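Local coordinates for SusD superfamily protein (PDB 3NQP) that probably binds sugars at the bacterial outer membrane, its own ligand being unknown, at residues 162-171 against 211-222; 326-334 against 412-423. All blocks are in the same frame, centred on the assembly; numbering follows the deposited sequence.

Contact 1: residues 162-171 against 211-222; sequences TPKEVMTQIK and YLWTSKVTTGDD
Thr162 OG1 is held from two directions at the start of helix 163-181. It donates to Asp221 OD2 over 3.0 Å, and that oxygen accepts with its syn lone pair. The same hydroxyl accepts from Glu165 N, and Glu165 OE1 accepts from Thr162 N. This reciprocal pair is a capping box, with Thr162 as N-cap. Lys164 N donates to Asp221 OD1 over 2.9 Å, nearly straight at 163°, from the syn side but well out of the carboxylate plane. Asp221 thus adds an acceptor from outside the capping box, and its negative charge probably suits the helix dipole there. CG of Asp221 sits between its own N and carbonyl carbon (chi1 66°), which turns the carboxylate back toward the helix. A type II' turn from Thr219 to Asp222 carries the aspartate. Pro163 packs its ring against this turn, with CB 3.4 Å from Thr219 O.

Two neighbouring helices of the helical SusD-type fold meet here, running roughly antiparallel at 150°. The axes of the short helical segments come no nearer than 12.4 Å, and long side chains fill the interval. Met167 is a selenomethionine; its bent chain meets Thr214 tip to tip, CE lying 3.5 Å from Thr214 CG2. Lys171 runs extended beyond CG and lays CE over one face of the Tyr211 ring, a CH-pi contact 3.9 Å from the centroid. Its NZ makes an off-centre cation-pi contact with that ring. The charge of Lys171 is met by a salt bridge to Asp228, which also bonds Thr214 OG1. A water bound by Lys171 NZ donates to Asp222 OD1. Another water links Lys171 O to Tyr211 OH.

Contact 2: residues 326-334 against 412-423; sequences NFDDADTRK and RAYGNAWDETLY
Thr332 and Ala413 join a helix-entry turn to the C-terminal end of helix 399-414, within the SusD family region. Gly415, with positive phi, ends that helix.

The backbone bridge is the hydrogen bond from Thr332 N to Ala413 O, 2.9 Å long, with the donor above the carbonyl plane. Thr332 OG1 also approaches Ala413 O, but this contact is very short and its details are doubtful. Tyr414 OH donates to the anti lone pair of Asp328 OD2, 2.6 Å away, at the edge of its ring. A water also donates to Tyr414 OH and to Asp331 OD2. Asp331 caps the turn into helix 333-337, its OD1 accepting from Arg333 N.

Charge pairs gather at the start of helix 333-337. Arg333 grips Asp331 side-on, NE to OD1 and NH2 to OD2, the latter at 2.9 Å and in the guanidinium plane. Glu441 and Glu445 of helix 431-445 also pair with this arginine. Ala413 CB rests on one face of its guanidinium, 3.4 Å from Arg333 CZ.

The remaining contacts are with aromatic rings and methyl groups. The Tyr414 ring is sandwiched: Asp331 CB makes a CH-pi contact on one face, 4.2 Å from the centroid, and Tyr423 covers the opposite face. Ala330 CB fits among Tyr414, Ala417 and Tyr423, reaching 3.8 Å from Ala417 CB. A second water receives a hydrogen bond from Ala330 N and lies 3.1 Å from Tyr423 OH.

Overall arrangement
From the N terminus, the chain passes helix 110-135 before contact 1 opens at residue 162. The loop it closes at 222 is about half helix and has no strand. Contact 1 joins the start of helix 163-181 to the end of helix 200-216 and its following turn. Helix 110-135 also touches both segments. Contact 2 opens later, at residue 326. Its longer loop takes in the hairpin 338-344/351-358, helix 382-396 and most of helix 399-414, whose end closes the contact. The two contacts are in series and neither nest nor cross. The centres of contact 1 and contact 2 are about 38 Å apart, and the nearest atoms of contact 1 and contact 2 about 17 Å. Helix 382-396 lies against Leu212 and Lys216 of contact 1.

Contact 1: residues 162-171 against 211-222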
loop_
_atom_site.group_PDB
_atom_site.type_symbol
_atom_site.label_atom_id
_atom_site.label_comp_id
_atom_site.label_asym_id
_atom_site.label_seq_id
_atom_site.Cartn_x
_atom_site.Cartn_y
_atom_site.Cartn_z
ATOM N N THR A 162 10.434 21.044 8.550
ATOM C CA THR A 162 11.381 19.922 8.634
ATOM C C THR A 162 10.653 18.566 8.845
ATOM O O THR A 162 9.483 18.535 9.292
ATOM C CB THR A 162 12.355 20.094 9.781
ATOM O OG1 THR A 162 11.649 19.919 11.004
ATOM C CG2 THR A 162 13.101 21.538 9.751
ATOM N N PRO A 163 11.327 17.438 8.536
ATOM C CA PRO A 163 10.678 16.148 8.829
ATOM C C PRO A 163 10.171 16.020 10.281
ATOM O O PRO A 163 9.030 15.580 10.520
ATOM C CB PRO A 163 11.778 15.127 8.578
ATOM C CG PRO A 163 12.573 15.752 7.489
ATOM C CD PRO A 163 12.604 17.253 7.845
ATOM N N LYS A 164 11.001 16.387 11.250
ATOM C CA LYS A 164 10.554 16.353 12.647
ATOM C C LYS A 164 9.285 17.164 12.882
ATOM O O LYS A 164 8.379 16.697 13.585
ATOM C CB LYS A 164 11.644 16.820 13.617
ATOM C CG LYS A 164 11.132 16.997 15.052
ATOM C CD LYS A 164 10.793 15.674 15.731
ATOM C CE LYS A 164 10.753 15.857 17.267
ATOM N NZ LYS A 164 10.314 14.661 18.029
ATOM N N GLU A 165 9.217 18.379 12.324
ATOM C CA GLU A 165 8.021 19.214 12.493
ATOM C C GLU A 165 6.791 18.529 11.880
ATOM O O GLU A 165 5.719 18.565 12.482
ATOM C CB GLU A 165 8.193 20.588 11.870
ATOM C CG GLU A 165 9.207 21.464 12.626
ATOM C CD GLU A 165 9.541 22.747 11.890
ATOM O OE1 GLU A 165 9.740 22.755 10.684
ATOM O OE2 GLU A 165 9.634 23.770 12.553
ATOM N N VAL A 166 6.958 17.933 10.687
ATOM C CA VAL A 166 5.847 17.214 9.994
ATOM C C VAL A 166 5.379 16.020 10.847
ATOM O O VAL A 166 4.161 15.790 11.024
ATOM C CB VAL A 166 6.250 16.768 8.581
ATOM C CG1 VAL A 166 5.191 15.898 7.937
ATOM C CG2 VAL A 166 6.548 18.022 7.689
HETATM N N MSE A 167 6.339 15.260 11.384
HETATM C CA MSE A 167 5.999 14.074 12.193
HETATM C C MSE A 167 5.377 14.473 13.528
HETATM O O MSE A 167 4.516 13.782 14.060
HETATM C CB MSE A 167 7.234 13.225 12.480
HETATM C CG MSE A 167 6.908 11.885 13.155
HETATM SE SE MSE A 167 5.522 10.796 12.343
HETATM C CE MSE A 167 6.424 10.173 10.769
ATOM N N THR A 168 5.824 15.577 14.090
ATOM C CA THR A 168 5.167 16.081 15.309
ATOM C C THR A 168 3.669 16.284 15.041
ATOM O O THR A 168 2.833 15.895 15.863
ATOM C CB THR A 168 5.871 17.336 15.828
ATOM O OG1 THR A 168 7.179 16.929 16.236
ATOM C CG2 THR A 168 5.134 17.972 17.002
ATOM N N GLN A 169 3.334 16.822 13.870
ATOM C CA GLN A 169 1.976 17.103 13.516
ATOM C C GLN A 169 1.206 15.833 13.257
ATOM O O GLN A 169 0.041 15.708 13.667
ATOM C CB GLN A 169 1.901 17.944 12.250
ATOM C CG GLN A 169 0.451 18.326 11.869
ATOM C CD GLN A 169 -0.239 19.158 12.930
ATOM O OE1 GLN A 169 0.378 20.015 13.554
ATOM N NE2 GLN A 169 -1.537 18.914 13.131
ATOM N N ILE A 170 1.848 14.920 12.524
ATOM C CA ILE A 170 1.239 13.627 12.254
ATOM C C ILE A 170 0.836 12.975 13.590
ATOM O O ILE A 170 -0.273 12.504 13.766
ATOM C CB ILE A 170 2.181 12.714 11.478
ATOM C CG1 ILE A 170 2.312 13.160 10.017
ATOM C CG2 ILE A 170 1.678 11.322 11.509
ATOM C CD1 ILE A 170 3.454 12.411 9.256
ATOM N N LYS A 171 1.758 12.922 14.528
ATOM C CA LYS A 171 1.485 12.243 15.795
ATOM C C LYS A 171 0.441 13.015 16.642
ATOM O O LYS A 171 -0.418 12.409 17.285
ATOM C CB LYS A 171 2.801 12.013 16.551
ATOM C CG LYS A 171 3.654 10.867 15.906
ATOM C CD LYS A 171 5.025 10.667 16.544
ATOM C CE LYS A 171 5.814 9.473 15.986
ATOM N NZ LYS A 171 7.213 9.402 16.562
ATOM N N TYR A 211 4.458 4.659 14.140
ATOM C CA TYR A 211 5.389 4.413 15.242
ATOM C C TYR A 211 6.448 3.310 14.957
ATOM O O TYR A 211 7.616 3.437 15.357
ATOM C CB TYR A 211 4.644 4.190 16.574
ATOM C CG TYR A 211 4.140 5.492 17.170
ATOM C CD1 TYR A 211 2.927 6.036 16.748
ATOM C CD2 TYR A 211 4.866 6.166 18.101
ATOM C CE1 TYR A 211 2.458 7.187 17.247
ATOM C CE2 TYR A 211 4.418 7.381 18.631
ATOM C CZ TYR A 211 3.216 7.888 18.196
ATOM O OH TYR A 211 2.744 9.070 18.679
ATOM N N LEU A 212 6.103 2.267 14.212
ATOM C CA LEU A 212 7.141 1.371 13.767
ATOM C C LEU A 212 8.164 2.078 12.878
ATOM O O LEU A 212 9.370 1.901 13.023
ATOM C CB LEU A 212 6.583 0.182 12.957
ATOM C CG LEU A 212 7.669 -0.798 12.511
ATOM C CD1 LEU A 212 8.516 -1.410 13.671
ATOM C CD2 LEU A 212 6.970 -1.914 11.668
ATOM N N TRP A 213 7.666 2.822 11.908
ATOM C CA TRP A 213 8.526 3.585 11.011
ATOM C C TRP A 213 9.476 4.494 11.807
ATOM O O TRP A 213 10.689 4.411 11.622
ATOM C CB TRP A 213 7.696 4.403 10.027
ATOM C CG TRP A 213 8.507 5.190 9.110
ATOM C CD1 TRP A 213 9.223 6.350 9.428
ATOM C CD2 TRP A 213 8.795 4.910 7.726
ATOM N NE1 TRP A 213 9.898 6.792 8.313
ATOM C CE2 TRP A 213 9.659 5.935 7.266
ATOM C CE3 TRP A 213 8.391 3.907 6.819
ATOM C CZ2 TRP A 213 10.124 5.982 5.952
ATOM C CZ3 TRP A 213 8.852 3.974 5.516
ATOM C CH2 TRP A 213 9.701 5.008 5.097
ATOM N N THR A 214 8.947 5.307 12.716
ATOM C CA THR A 214 9.831 6.245 13.439
ATOM C C THR A 214 10.753 5.513 14.417
ATOM O O THR A 214 11.810 6.043 14.761
ATOM C CB THR A 214 9.058 7.396 14.114
ATOM O OG1 THR A 214 8.095 6.856 15.012
ATOM C CG2 THR A 214 8.313 8.235 13.032
ATOM N N SER A 215 10.373 4.299 14.836
ATOM C CA SER A 215 11.266 3.466 15.632
ATOM C C SER A 215 12.587 3.129 14.904
ATOM O O SER A 215 13.637 3.036 15.541
ATOM C CB SER A 215 10.596 2.146 16.019
ATOM O OG SER A 215 9.477 2.322 16.877
ATOM N N LYS A 216 12.514 2.970 13.583
ATOM C CA LYS A 216 13.576 2.409 12.793
ATOM C C LYS A 216 14.268 3.317 11.771
ATOM O O LYS A 216 15.415 3.060 11.396
ATOM C CB LYS A 216 13.039 1.154 12.067
ATOM C CG LYS A 216 12.788 0.029 13.044
ATOM C CD LYS A 216 12.209 -1.237 12.321
ATOM C CE LYS A 216 13.208 -1.933 11.445
ATOM N NZ LYS A 216 12.693 -3.351 11.181
ATOM N N VAL A 217 13.580 4.358 11.328
ATOM C CA VAL A 217 14.042 5.205 10.220
ATOM C C VAL A 217 14.288 6.641 10.687
ATOM O O VAL A 217 13.418 7.260 11.264
ATOM C CB VAL A 217 13.005 5.238 9.066
ATOM C CG1 VAL A 217 13.579 5.941 7.794
ATOM C CG2 VAL A 217 12.597 3.815 8.716
ATOM N N THR A 218 15.489 7.123 10.414
ATOM C CA THR A 218 15.852 8.539 10.520
ATOM C C THR A 218 15.571 9.249 9.196
ATOM O O THR A 218 16.024 8.801 8.122
ATOM C CB THR A 218 17.340 8.696 10.900
ATOM O OG1 THR A 218 17.552 8.178 12.216
ATOM C CG2 THR A 218 17.762 10.158 10.860
ATOM N N THR A 219 14.769 10.305 9.238
ATOM C CA THR A 219 14.628 11.211 8.084
ATOM C C THR A 219 14.986 12.610 8.540
ATOM O O THR A 219 14.351 13.141 9.441
ATOM C CB THR A 219 13.194 11.183 7.507
ATOM O OG1 THR A 219 12.849 9.826 7.236
ATOM C CG2 THR A 219 13.075 11.994 6.163
ATOM N N GLY A 220 16.003 13.195 7.921
ATOM C CA GLY A 220 16.527 14.503 8.342
ATOM C C GLY A 220 16.720 14.606 9.837
ATOM O O GLY A 220 17.476 13.829 10.404
ATOM N N ASP A 221 16.031 15.565 10.454
ATOM C CA ASP A 221 16.088 15.825 11.900
ATOM C C ASP A 221 15.119 14.954 12.726
ATOM O O ASP A 221 15.013 15.103 13.944
ATOM C CB ASP A 221 15.882 17.336 12.211
ATOM C CG ASP A 221 14.500 17.834 11.851
ATOM O OD1 ASP A 221 13.760 17.102 11.136
ATOM O OD2 ASP A 221 14.138 18.951 12.292
ATOM N N ASP A 222 14.405 14.038 12.070
ATOM C CA ASP A 222 13.538 13.120 12.813
ATOM C C ASP A 222 14.272 11.789 13.005
ATOM O O ASP A 222 14.264 10.965 12.126
ATOM C CB ASP A 222 12.219 12.977 12.071
ATOM C CG ASP A 222 11.117 12.413 12.940
ATOM O OD1 ASP A 222 11.100 12.703 14.153
ATOM O OD2 ASP A 222 10.260 11.693 12.390
HETATM O O HOH W 1 12.047 13.138 16.763
HETATM O O HOH W 2 0.253 9.898 18.288
HETATM O O HOH W 3 9.094 11.435 15.727
#

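Contact 2: residues 326-334 against 412-423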
loop_
_atom_site.group_PDB
_atom_site.type_symbol
_atom_site.label_atom_id
_atom_site.label_comp_id
_atom_site.label_asym_id
_atom_site.label_seq_id
_atom_site.Cartn_x
_atom_site.Cartn_y
_atom_site.Cartn_z
ATOM N N ASN A 326 8.651 -17.082 -7.641
ATOM C CA ASN A 326 8.949 -17.178 -6.192
ATOM C C ASN A 326 7.905 -17.931 -5.366
ATOM O O ASN A 326 8.191 -18.406 -4.269
ATOM C CB ASN A 326 9.076 -15.788 -5.564
ATOM C CG ASN A 326 10.494 -15.216 -5.636
ATOM O OD1 ASN A 326 11.440 -15.890 -6.054
ATOM N ND2 ASN A 326 10.639 -13.956 -5.194
ATOM N N PHE A 327 6.671 -17.975 -5.842
ATOM C CA PHE A 327 5.634 -18.758 -5.170
ATOM C C PHE A 327 5.787 -20.263 -5.443
ATOM O O PHE A 327 5.920 -20.669 -6.596
ATOM C CB PHE A 327 4.238 -18.355 -5.676
ATOM C CG PHE A 327 3.794 -16.953 -5.288
ATOM C CD1 PHE A 327 3.086 -16.730 -4.118
ATOM C CD2 PHE A 327 3.985 -15.885 -6.140
ATOM C CE1 PHE A 327 2.611 -15.460 -3.795
ATOM C CE2 PHE A 327 3.553 -14.586 -5.789
ATOM C CZ PHE A 327 2.848 -14.395 -4.604
ATOM N N ASP A 328 5.678 -21.093 -4.400
ATOM C CA ASP A 328 5.428 -22.535 -4.582
ATOM C C ASP A 328 4.078 -22.755 -5.228
ATOM O O ASP A 328 3.154 -21.957 -5.036
ATOM C CB ASP A 328 5.408 -23.254 -3.227
ATOM C CG ASP A 328 6.724 -23.192 -2.529
ATOM O OD1 ASP A 328 7.741 -23.394 -3.214
ATOM O OD2 ASP A 328 6.753 -22.936 -1.317
ATOM N N ASP A 329 3.948 -23.818 -6.014
ATOM C CA ASP A 329 2.672 -24.102 -6.654
ATOM C C ASP A 329 1.581 -24.396 -5.630
ATOM O O ASP A 329 0.419 -24.187 -5.923
ATOM C CB ASP A 329 2.765 -25.268 -7.648
ATOM C CG ASP A 329 3.513 -24.905 -8.932
ATOM O OD1 ASP A 329 3.536 -23.729 -9.372
ATOM O OD2 ASP A 329 4.051 -25.850 -9.527
ATOM N N ALA A 330 1.953 -24.855 -4.433
ATOM C CA ALA A 330 0.977 -25.215 -3.397
ATOM C C ALA A 330 0.484 -23.991 -2.642
ATOM O O ALA A 330 -0.383 -24.108 -1.807
ATOM C CB ALA A 330 1.577 -26.217 -2.387
ATOM N N ASP A 331 1.069 -22.836 -2.920
ATOM C CA ASP A 331 0.680 -21.549 -2.313
ATOM C C ASP A 331 -0.489 -21.009 -3.160
ATOM O O ASP A 331 -0.305 -20.628 -4.309
ATOM C CB ASP A 331 1.890 -20.614 -2.347
ATOM C CG ASP A 331 1.687 -19.286 -1.666
ATOM O OD1 ASP A 331 0.540 -18.803 -1.559
ATOM O OD2 ASP A 331 2.721 -18.696 -1.258
ATOM N N THR A 332 -1.681 -20.948 -2.562
ATOM C CA THR A 332 -2.904 -20.491 -3.255
ATOM C C THR A 332 -2.789 -19.028 -3.699
ATOM O O THR A 332 -3.486 -18.624 -4.604
ATOM C CB THR A 332 -4.150 -20.618 -2.359
ATOM O OG1 THR A 332 -4.005 -19.770 -1.202
ATOM C CG2 THR A 332 -4.325 -22.086 -1.874
ATOM N N ARG A 333 -1.893 -18.240 -3.107
ATOM C CA ARG A 333 -1.729 -16.840 -3.546
ATOM C C ARG A 333 -1.199 -16.763 -4.977
ATOM O O ARG A 333 -1.381 -15.748 -5.657
ATOM C CB ARG A 333 -0.800 -16.074 -2.620
ATOM C CG ARG A 333 -1.290 -15.995 -1.175
ATOM C CD ARG A 333 -0.292 -15.324 -0.282
ATOM N NE ARG A 333 0.862 -16.180 -0.054
ATOM C CZ ARG A 333 1.697 -16.086 0.970
ATOM N NH1 ARG A 333 1.569 -15.118 1.882
ATOM N NH2 ARG A 333 2.686 -16.942 1.074
ATOM N N LYS A 334 -0.510 -17.807 -5.419
ATOM C CA LYS A 334 0.141 -17.793 -6.744
ATOM C C LYS A 334 -0.884 -17.555 -7.860
ATOM O O LYS A 334 -0.828 -16.539 -8.596
ATOM C CB LYS A 334 0.960 -19.072 -6.960
ATOM C CG LYS A 334 1.799 -19.078 -8.239
ATOM C CD LYS A 334 2.709 -20.337 -8.293
ATOM C CE LYS A 334 3.676 -20.329 -9.465
ATOM N NZ LYS A 334 4.855 -21.208 -9.212
ATOM N N ARG A 412 -2.397 -20.009 6.165
ATOM C CA ARG A 412 -3.559 -19.604 5.368
ATOM C C ARG A 412 -3.286 -19.724 3.868
ATOM O O ARG A 412 -4.124 -20.203 3.135
ATOM C CB ARG A 412 -4.008 -18.184 5.723
ATOM C CG ARG A 412 -5.407 -17.832 5.202
ATOM C CD ARG A 412 -5.372 -17.279 3.763
ATOM N NE ARG A 412 -4.811 -15.926 3.712
ATOM C CZ ARG A 412 -5.492 -14.807 3.984
ATOM N NH1 ARG A 412 -6.773 -14.863 4.312
ATOM N NH2 ARG A 412 -4.894 -13.610 3.919
ATOM N N ALA A 413 -2.110 -19.272 3.428
ATOM C CA ALA A 413 -1.727 -19.287 2.016
ATOM C C ALA A 413 -1.776 -20.682 1.408
ATOM O O ALA A 413 -2.275 -20.858 0.281
ATOM C CB ALA A 413 -0.315 -18.692 1.835
ATOM N N TYR A 414 -1.233 -21.667 2.135
ATOM C CA TYR A 414 -1.094 -23.007 1.565
ATOM C C TYR A 414 -2.384 -23.836 1.617
ATOM O O TYR A 414 -2.490 -24.834 0.910
ATOM C CB TYR A 414 0.076 -23.757 2.195
ATOM C CG TYR A 414 1.420 -23.248 1.701
ATOM C CD1 TYR A 414 2.032 -22.153 2.292
ATOM C CD2 TYR A 414 2.050 -23.849 0.630
ATOM C CE1 TYR A 414 3.253 -21.682 1.853
ATOM C CE2 TYR A 414 3.263 -23.373 0.168
ATOM C CZ TYR A 414 3.865 -22.287 0.786
ATOM O OH TYR A 414 5.068 -21.826 0.281
ATOM N N GLY A 415 -3.336 -23.429 2.445
ATOM C CA GLY A 415 -4.690 -23.994 2.442
ATOM C C GLY A 415 -4.642 -25.445 2.834
ATOM O O GLY A 415 -3.953 -25.792 3.781
ATOM N N ASN A 416 -5.303 -26.301 2.048
ATOM C CA ASN A 416 -5.325 -27.731 2.313
ATOM C C ASN A 416 -3.982 -28.378 2.008
ATOM O O ASN A 416 -3.780 -29.534 2.366
ATOM C CB ASN A 416 -6.394 -28.453 1.441
ATOM C CG ASN A 416 -7.797 -28.041 1.781
ATOM O OD1 ASN A 416 -8.102 -27.713 2.925
ATOM N ND2 ASN A 416 -8.671 -28.061 0.782
ATOM N N ALA A 417 -3.096 -27.673 1.299
ATOM C CA ALA A 417 -1.752 -28.192 1.037
ATOM C C ALA A 417 -0.735 -27.858 2.163
ATOM O O ALA A 417 0.436 -28.221 2.077
ATOM C CB ALA A 417 -1.248 -27.690 -0.344
ATOM N N TRP A 418 -1.167 -27.187 3.219
ATOM C CA TRP A 418 -0.227 -26.814 4.279
ATOM C C TRP A 418 0.427 -28.020 4.909
ATOM O O TRP A 418 -0.252 -28.959 5.301
ATOM C CB TRP A 418 -0.969 -26.081 5.366
ATOM C CG TRP A 418 -0.186 -25.710 6.595
ATOM C CD1 TRP A 418 -0.453 -26.129 7.881
ATOM C CD2 TRP A 418 0.950 -24.841 6.692
ATOM N NE1 TRP A 418 0.420 -25.561 8.751
ATOM C CE2 TRP A 418 1.295 -24.763 8.058
ATOM C CE3 TRP A 418 1.686 -24.083 5.766
ATOM C CZ2 TRP A 418 2.359 -23.984 8.519
ATOM C CZ3 TRP A 418 2.741 -23.315 6.227
ATOM C CH2 TRP A 418 3.059 -23.256 7.595
ATOM N N ASP A 419 1.738 -27.974 5.021
ATOM C CA ASP A 419 2.529 -29.071 5.520
ATOM C C ASP A 419 3.714 -28.433 6.188
ATOM O O ASP A 419 4.568 -27.861 5.502
ATOM C CB ASP A 419 2.994 -29.924 4.344
ATOM C CG ASP A 419 3.907 -31.092 4.756
ATOM O OD1 ASP A 419 4.432 -31.082 5.901
ATOM O OD2 ASP A 419 4.078 -32.018 3.905
ATOM N N GLU A 420 3.777 -28.522 7.512
ATOM C CA GLU A 420 4.794 -27.771 8.279
ATOM C C GLU A 420 6.212 -28.122 7.876
ATOM O O GLU A 420 7.065 -27.248 7.834
ATOM C CB GLU A 420 4.606 -27.948 9.782
ATOM C CG GLU A 420 3.312 -27.336 10.323
ATOM C CD GLU A 420 3.039 -27.687 11.784
ATOM O OE1 GLU A 420 3.984 -27.669 12.595
ATOM O OE2 GLU A 420 1.875 -27.994 12.121
ATOM N N THR A 421 6.409 -29.408 7.561
ATOM C CA THR A 421 7.689 -29.986 7.177
ATOM C C THR A 421 8.262 -29.294 5.924
ATOM O O THR A 421 9.459 -29.041 5.843
ATOM C CB THR A 421 7.552 -31.559 6.926
ATOM O OG1 THR A 421 6.935 -31.807 5.664
ATOM C CG2 THR A 421 6.702 -32.255 8.001
ATOM N N LEU A 422 7.393 -28.968 4.973
ATOM C CA LEU A 422 7.757 -28.341 3.690
ATOM C C LEU A 422 7.821 -26.792 3.794
ATOM O O LEU A 422 8.701 -26.155 3.216
ATOM C CB LEU A 422 6.735 -28.719 2.603
ATOM C CG LEU A 422 6.586 -30.223 2.248
ATOM C CD1 LEU A 422 5.633 -30.424 1.028
ATOM C CD2 LEU A 422 7.960 -30.841 1.968
ATOM N N TYR A 423 6.859 -26.218 4.487
ATOM C CA TYR A 423 6.506 -24.785 4.337
ATOM C C TYR A 423 6.601 -23.926 5.587
ATOM O O TYR A 423 6.554 -22.697 5.491
ATOM C CB TYR A 423 5.095 -24.678 3.711
ATOM C CG TYR A 423 4.972 -25.428 2.391
ATOM C CD1 TYR A 423 5.936 -25.292 1.409
ATOM C CD2 TYR A 423 3.905 -26.260 2.138
ATOM C CE1 TYR A 423 5.841 -25.940 0.232
ATOM C CE2 TYR A 423 3.793 -26.940 0.929
ATOM C CZ TYR A 423 4.760 -26.797 -0.013
ATOM O OH TYR A 423 4.702 -27.506 -1.213
HETATM O O HOH W 4 4.978 -19.805 -1.710
HETATM O O HOH W 5 4.653 -26.325 -4.102
#